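Side-chain contact in hypothetical methylmalonyl-CoA decarboxylase alpha subunit (PDB 1X0U), which probably works as the carboxyl transferase subunit of a multi-subunit enzyme and has a crotonase-like fold, six copies forming the assembly: residues 201-206 with 217-222. Residues are numbered along the deposited sequence; the frame is centred on the assembly and turned at random.
Sequences TGPEIT and QDLGGA
Leu219 reaches across to the first turn of helix 203-208 with a single methyl, CD2, which makes every close contact between the two segments. The setting is a mainly helical excursion of the crotonase-like fold, which also includes the short strand 197-199, between strands 187-191 and 234-236 of one sheet. Leu219 CD2 lies 3.6 Å from Pro203 CG and 3.8 Å from Pro203 CD, so it rests on the proline ring at the start of the helix. Leu219 CD2 also touches Thr201 O at 3.4 Å, a van der Waals contact of methyl with carbonyl oxygen; no hydrogen bond joins the segments. With CG anti to the backbone N (chi1 -175°), the leucine carries CD2 toward the Pro203 ring and Thr201 O. Val214 and Phe199 pack on the same side chain within the chain, and Thr376 of a second subunit adds to its surroundings; Pro374 of that subunit packs on Thr201 and Thr206. One layer further out, Gly202 occupies the N-cap position, and Gly221 N bonds to Gln217 O at 2.9 Å in the leucine's own turn. In the first turn of helix 203-208, the poorly ordered Thr206 bonds weakly to Glu212 O, and its OG1 donates to Pro203 O over 2.7 Å, tilted 20° from the carbonyl plane.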
loop_
_atom_site.group_PDB
_atom_site.type_symbol
_atom_site.label_atom_id
_atom_site.label_comp_id
_atom_site.label_asym_id
_atom_site.label_seq_id
_atom_site.Cartn_x
_atom_site.Cartn_y
_atom_site.Cartn_z
ATOM N N THR A 201 33.957 17.160 -24.315
ATOM C CA THR A 201 35.128 18.022 -24.350
ATOM C C THR A 201 35.351 18.547 -25.766
ATOM O O THR A 201 35.389 17.778 -26.724
ATOM C CB THR A 201 36.389 17.261 -23.921
ATOM O OG1 THR A 201 36.161 16.630 -22.656
ATOM C CG2 THR A 201 37.566 18.214 -23.805
ATOM N N GLY A 202 35.505 19.859 -25.891
ATOM C CA GLY A 202 35.715 20.453 -27.196
ATOM C C GLY A 202 37.029 20.078 -27.857
ATOM O O GLY A 202 37.912 19.511 -27.208
ATOM N N PRO A 203 37.183 20.384 -29.163
ATOM C CA PRO A 203 38.386 20.095 -29.955
ATOM C C PRO A 203 39.621 20.843 -29.443
ATOM O O PRO A 203 40.736 20.310 -29.447
ATOM C CB PRO A 203 37.993 20.553 -31.363
ATOM C CG PRO A 203 36.508 20.368 -31.382
ATOM C CD PRO A 203 36.109 20.907 -30.029
ATOM N N GLU A 204 39.407 22.083 -29.011
ATOM C CA GLU A 204 40.484 22.923 -28.506
ATOM C C GLU A 204 41.284 22.243 -27.396
ATOM O O GLU A 204 42.517 22.306 -27.386
ATOM C CB GLU A 204 39.924 24.266 -28.008
ATOM C CG GLU A 204 38.653 24.171 -27.166
ATOM C CD GLU A 204 37.378 24.152 -28.000
ATOM O OE1 GLU A 204 37.238 23.270 -28.868
ATOM O OE2 GLU A 204 36.509 25.023 -27.785
ATOM N N ILE A 205 40.586 21.590 -26.468
ATOM C CA ILE A 205 41.242 20.904 -25.359
ATOM C C ILE A 205 41.881 19.597 -25.819
ATOM O O ILE A 205 43.002 19.272 -25.415
ATOM C CB ILE A 205 40.251 20.587 -24.209
ATOM C CG1 ILE A 205 39.511 21.853 -23.784
ATOM C CG2 ILE A 205 41.003 20.012 -23.016
ATOM C CD1 ILE A 205 38.402 22.259 -24.732
ATOM N N THR A 206 41.173 18.845 -26.662
ATOM C CA THR A 206 41.709 17.581 -27.163
ATOM C C THR A 206 43.058 17.855 -27.840
ATOM O O THR A 206 43.908 16.966 -27.949
ATOM C CB THR A 206 40.751 16.910 -28.192
ATOM O OG1 THR A 206 40.855 17.576 -29.457
ATOM C CG2 THR A 206 39.304 16.980 -27.713
ATOM N N GLN A 217 32.314 18.878 -36.451
ATOM C CA GLN A 217 31.502 17.824 -37.062
ATOM C C GLN A 217 32.145 16.445 -36.963
ATOM O O GLN A 217 31.451 15.443 -36.797
ATOM C CB GLN A 217 31.230 18.154 -38.536
ATOM C CG GLN A 217 30.270 19.314 -38.728
ATOM C CD GLN A 217 28.946 19.066 -38.034
ATOM O OE1 GLN A 217 28.182 18.184 -38.425
ATOM N NE2 GLN A 217 28.673 19.837 -36.989
ATOM N N ASP A 218 33.468 16.389 -37.077
ATOM C CA ASP A 218 34.170 15.117 -36.998
ATOM C C ASP A 218 34.289 14.619 -35.562
ATOM O O ASP A 218 34.521 13.423 -35.335
ATOM C CB ASP A 218 35.564 15.224 -37.616
ATOM C CG ASP A 218 35.520 15.412 -39.119
ATOM O OD1 ASP A 218 34.439 15.206 -39.708
ATOM O OD2 ASP A 218 36.566 15.752 -39.713
ATOM N N LEU A 219 34.130 15.529 -34.599
ATOM C CA LEU A 219 34.214 15.149 -33.194
ATOM C C LEU A 219 32.853 14.735 -32.641
ATOM O O LEU A 219 32.748 13.743 -31.911
ATOM C CB LEU A 219 34.782 16.295 -32.354
ATOM C CG LEU A 219 35.019 15.962 -30.871
ATOM C CD1 LEU A 219 36.030 14.820 -30.762
ATOM C CD2 LEU A 219 35.516 17.202 -30.118
ATOM N N GLY A 220 31.811 15.490 -32.987
ATOM C CA GLY A 220 30.484 15.168 -32.487
ATOM C C GLY A 220 29.323 15.653 -33.338
ATOM O O GLY A 220 28.318 16.119 -32.809
ATOM N N GLY A 221 29.454 15.546 -34.657
ATOM C CA GLY A 221 28.380 15.974 -35.541
ATOM C C GLY A 221 27.258 14.953 -35.498
ATOM O O GLY A 221 27.442 13.851 -34.975
ATOM N N ALA A 222 26.097 15.308 -36.033
ATOM C CA ALA A 222 24.957 14.403 -36.028
ATOM C C ALA A 222 25.307 13.009 -36.553
ATOM O O ALA A 222 24.872 11.993 -36.003
ATOM C CB ALA A 222 23.826 14.995 -36.843
#